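PDB 1VI0: transcriptional regulator from Bacillus subtilis, which represses transcription of genes for fatty acid transport and beta-oxidation, releasing DNA when it binds long-chain acyl-CoA compounds. Local coordinates for residues Gln66-Met71 and Lys126-Ile131. Numbering follows the deposited sequence.
With DCC (dodecyl-coa), chain C.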
loop_
_atom_site.group_PDB
_atom_site.type_symbol
_atom_site.label_atom_id
_atom_site.label_comp_id
_atom_site.label_asym_id
_atom_site.label_seq_id
_atom_site.Cartn_x
_atom_site.Cartn_y
_atom_site.Cartn_z
ATOM N N GLN A 66 -9.369 -17.540 7.597
ATOM C CA GLN A 66 -10.830 -17.567 7.622
ATOM C C GLN A 66 -11.357 -16.894 6.347
ATOM O O GLN A 66 -12.185 -17.445 5.627
ATOM C CB GLN A 66 -11.402 -16.876 8.869
ATOM C CG GLN A 66 -10.823 -17.455 10.146
ATOM C CD GLN A 66 -11.543 -17.134 11.412
ATOM O OE1 GLN A 66 -11.740 -15.972 11.793
ATOM N NE2 GLN A 66 -11.967 -18.178 12.147
ATOM N N PHE A 67 -10.786 -15.713 6.070
ATOM C CA PHE A 67 -11.173 -14.968 4.861
ATOM C C PHE A 67 -11.062 -15.787 3.625
ATOM O O PHE A 67 -11.998 -15.834 2.788
ATOM C CB PHE A 67 -10.343 -13.674 4.794
ATOM C CG PHE A 67 -10.720 -12.808 3.636
ATOM C CD1 PHE A 67 -11.936 -12.126 3.620
ATOM C CD2 PHE A 67 -9.881 -12.695 2.539
ATOM C CE1 PHE A 67 -12.276 -11.347 2.525
ATOM C CE2 PHE A 67 -10.216 -11.911 1.452
ATOM C CZ PHE A 67 -11.430 -11.249 1.433
ATOM N N ILE A 68 -9.975 -16.528 3.432
ATOM C CA ILE A 68 -9.801 -17.350 2.241
ATOM C C ILE A 68 -10.743 -18.530 2.196
ATOM O O ILE A 68 -11.289 -18.808 1.123
ATOM C CB ILE A 68 -8.350 -17.812 2.110
ATOM C CG1 ILE A 68 -7.427 -16.598 1.904
ATOM C CG2 ILE A 68 -8.175 -18.802 0.976
ATOM C CD1 ILE A 68 -7.846 -15.717 0.760
ATOM N N GLU A 69 -11.061 -19.140 3.341
ATOM C CA GLU A 69 -11.978 -20.313 3.274
ATOM C C GLU A 69 -13.368 -19.848 2.873
ATOM O O GLU A 69 -13.945 -20.430 1.915
ATOM C CB GLU A 69 -11.918 -21.183 4.462
ATOM C CG GLU A 69 -11.708 -20.643 5.836
ATOM C CD GLU A 69 -11.065 -21.664 6.774
ATOM O OE1 GLU A 69 -11.122 -21.459 8.008
ATOM O OE2 GLU A 69 -10.497 -22.662 6.275
ATOM N N ARG A 70 -13.805 -18.723 3.424
ATOM C CA ARG A 70 -15.077 -18.135 3.010
ATOM C C ARG A 70 -15.054 -17.773 1.517
ATOM O O ARG A 70 -16.077 -17.909 0.861
ATOM C CB ARG A 70 -15.376 -16.838 3.788
ATOM C CG ARG A 70 -15.266 -17.029 5.289
ATOM C CD ARG A 70 -16.384 -17.914 5.807
ATOM N NE ARG A 70 -16.242 -19.307 5.468
ATOM C CZ ARG A 70 -15.426 -20.209 5.967
ATOM N NH1 ARG A 70 -14.585 -19.886 6.951
ATOM N NH2 ARG A 70 -15.408 -21.440 5.454
HETATM N N MSE A 71 -13.955 -17.188 1.035
HETATM C CA MSE A 71 -13.895 -16.790 -0.368
HETATM C C MSE A 71 -14.084 -17.998 -1.275
HETATM O O MSE A 71 -14.958 -18.025 -2.142
HETATM C CB MSE A 71 -12.559 -16.124 -0.705
HETATM C CG MSE A 71 -12.430 -14.695 -0.210
HETATM SE SE MSE A 71 -13.855 -13.622 -0.947
HETATM C CE MSE A 71 -13.811 -14.253 -2.732
ATOM N N LYS A 126 0.012 -14.321 -0.083
ATOM C CA LYS A 126 0.037 -15.186 -1.242
ATOM C C LYS A 126 -1.234 -15.972 -1.486
ATOM O O LYS A 126 -1.611 -16.021 -2.668
ATOM C CB LYS A 126 1.281 -16.117 -1.229
ATOM C CG LYS A 126 2.564 -15.297 -1.341
ATOM C CD LYS A 126 3.803 -16.103 -1.661
ATOM C CE LYS A 126 5.064 -15.455 -1.134
ATOM N NZ LYS A 126 6.093 -15.159 -2.158
ATOM N N GLY A 127 -1.897 -16.497 -0.476
ATOM C CA GLY A 127 -3.145 -17.262 -0.645
ATOM C C GLY A 127 -4.210 -16.410 -1.332
ATOM O O GLY A 127 -4.928 -16.862 -2.208
ATOM N N TYR A 128 -4.341 -15.171 -0.872
ATOM C CA TYR A 128 -5.340 -14.269 -1.513
ATOM C C TYR A 128 -4.922 -13.931 -2.923
ATOM O O TYR A 128 -5.797 -13.923 -3.823
ATOM C CB TYR A 128 -5.451 -13.084 -0.593
ATOM C CG TYR A 128 -6.431 -12.006 -0.894
ATOM C CD1 TYR A 128 -7.766 -12.308 -1.255
ATOM C CD2 TYR A 128 -6.086 -10.701 -0.764
ATOM C CE1 TYR A 128 -8.659 -11.276 -1.501
ATOM C CE2 TYR A 128 -6.968 -9.664 -0.991
ATOM C CZ TYR A 128 -8.249 -9.962 -1.337
ATOM O OH TYR A 128 -9.108 -8.945 -1.667
ATOM N N LEU A 129 -3.694 -13.526 -3.159
ATOM C CA LEU A 129 -3.244 -13.207 -4.516
ATOM C C LEU A 129 -3.479 -14.386 -5.452
ATOM O O LEU A 129 -3.784 -14.219 -6.628
ATOM C CB LEU A 129 -1.810 -12.735 -4.503
ATOM C CG LEU A 129 -1.538 -11.556 -3.532
ATOM C CD1 LEU A 129 -0.048 -11.203 -3.575
ATOM C CD2 LEU A 129 -2.381 -10.354 -3.905
ATOM N N ASN A 130 -3.258 -15.608 -4.938
ATOM C CA ASN A 130 -3.496 -16.826 -5.713
ATOM C C ASN A 130 -4.979 -16.867 -6.186
ATOM O O ASN A 130 -5.200 -17.279 -7.292
ATOM C CB ASN A 130 -3.236 -18.081 -4.917
ATOM C CG ASN A 130 -1.797 -18.462 -4.738
ATOM O OD1 ASN A 130 -1.482 -19.275 -3.825
ATOM N ND2 ASN A 130 -0.908 -17.917 -5.527
ATOM N N ILE A 131 -5.896 -16.464 -5.306
ATOM C CA ILE A 131 -7.334 -16.434 -5.685
ATOM C C ILE A 131 -7.549 -15.479 -6.826
ATOM O O ILE A 131 -8.213 -15.861 -7.851
ATOM C CB ILE A 131 -8.206 -16.100 -4.469
ATOM C CG1 ILE A 131 -8.232 -17.303 -3.526
ATOM C CG2 ILE A 131 -9.625 -15.742 -4.927
ATOM C CD1 ILE A 131 -8.900 -16.978 -2.204
HETATM C C2 DCC C . 7.388 -9.023 -13.713
HETATM C C4 DCC C . 7.175 -9.820 -11.624
HETATM C C5 DCC C . 6.060 -9.059 -11.358
HETATM C C6 DCC C . 5.664 -8.198 -12.406
HETATM C C8 DCC C . 6.417 -10.206 -9.618
HETATM C C10 DCC C . -7.443 -9.859 4.997
HETATM C C11 DCC C . -8.082 -9.882 6.397
HETATM C C12 DCC C . -7.181 -10.482 7.472
HETATM N N9 DCC C . 7.420 -10.546 -10.494
HETATM N N7 DCC C . 5.599 -9.293 -10.079
HETATM N N3 DCC C . 7.868 -9.864 -12.781
HETATM N N1 DCC C . 6.303 -8.228 -13.595
HETATM N N6 DCC C . 4.624 -7.377 -12.256
HETATM C "C1'" DCC C . 8.468 -11.623 -10.368
HETATM C "C2'" DCC C . 9.150 -11.676 -8.984
HETATM O "O2'" DCC C . 10.391 -10.933 -9.121
HETATM C "C3'" DCC C . 9.521 -13.194 -8.892
HETATM O "O3'" DCC C . 10.603 -13.452 -9.855
HETATM C "C4'" DCC C . 8.203 -13.814 -9.504
HETATM O "O4'" DCC C . 7.709 -12.841 -10.425
HETATM C "C5'" DCC C . 7.230 -14.204 -8.414
HETATM O "O5'" DCC C . 6.973 -13.135 -7.458
HETATM P P1 DCC C . 5.508 -12.726 -6.986
HETATM O O11 DCC C . 5.627 -11.665 -6.009
HETATM O O12 DCC C . 4.638 -12.488 -8.261
HETATM O O6 DCC C . 4.905 -14.026 -6.388
HETATM P P2 DCC C . 5.490 -14.452 -5.053
HETATM O O21 DCC C . 4.525 -15.484 -4.519
HETATM O O22 DCC C . 6.910 -14.785 -5.224
HETATM O O7 DCC C . 5.416 -13.223 -3.996
HETATM C CPA DCC C . 4.120 -13.017 -3.274
HETATM C CPB DCC C . 4.248 -11.791 -2.323
HETATM C CP8 DCC C . 4.939 -10.630 -3.063
HETATM C CP7 DCC C . 5.141 -12.224 -1.166
HETATM C CP9 DCC C . 2.956 -11.409 -1.696
HETATM O OP3 DCC C . 4.339 -10.368 -4.288
HETATM C CP6 DCC C . 5.023 -9.361 -2.238
HETATM O OP2 DCC C . 5.687 -9.344 -1.210
HETATM N NP2 DCC C . 4.365 -8.356 -2.745
HETATM C CP5 DCC C . 4.313 -7.020 -2.021
HETATM C CP4 DCC C . 2.924 -7.042 -1.272
HETATM C CP3 DCC C . 2.828 -5.848 -0.305
HETATM O OP1 DCC C . 3.656 -5.721 0.596
HETATM N NP1 DCC C . 1.873 -5.010 -0.544
HETATM C CP2 DCC C . 1.594 -3.775 0.221
HETATM C CP1 DCC C . 0.265 -4.060 0.855
HETATM S S DCC C . 0.062 -5.642 1.705
HETATM P P3 DCC C . 11.911 -14.366 -9.662
HETATM O O31 DCC C . 12.400 -14.177 -8.295
HETATM O O32 DCC C . 11.555 -15.772 -9.907
HETATM O O33 DCC C . 12.831 -13.822 -10.721
HETATM C CA1 DCC C . 0.749 -5.238 3.331
HETATM C CA2 DCC C . 0.284 -6.230 4.443
HETATM O OA1 DCC C . 1.434 -4.259 3.524
HETATM C CA3 DCC C . -1.128 -5.908 4.967
HETATM C CA4 DCC C . -2.183 -6.947 4.883
HETATM C CA5 DCC C . -3.204 -6.728 3.790
HETATM C CA6 DCC C . -4.619 -7.137 4.157
HETATM C CA7 DCC C . -5.145 -8.372 3.462
HETATM C CA8 DCC C . -6.587 -8.431 3.107
HETATM C CA9 DCC C . -7.579 -8.511 4.271
#
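Two helices of the ligand-binding, all-helical domain of this TetR-family repressor, 52-75 and 115-141, pack here nearly parallel, their segments 66-71 and 126-131 inclined at 21° with axes 10.2 Å apart. F67 begins the contact. With CG anti to the backbone N (chi1 -177°), its ring turns its edge toward the face of Y128 in an offset edge-to-face pair, planes at 74°, and F67 CE2 comes 3.4 Å from Y128 CE1. Flat aromatic rings suit this buried site beside the dodecyl chain of the bound acyl-CoA, where DCC C10 lies near F67 and DCC CA8 near Y128. The hydroxyl of the buried Y128 is hydrogen-bonded to ND1 of H92, on helix 81-97. The next residue, I68, lies on the partly exposed flank. Its branched chain reaches across so that CD1 sits 3.7 Å from Y128 CA. M71, a selenomethionine, has CG anti to the carbonyl carbon, which sets CG over one face of the F67 ring, toward its rim, while its CB touches I131. That isoleucine, extended at chi2, runs alongside I68, the two pointing opposite ways, and presses its CD1 tightly to within 3.4 Å of I68 CD1.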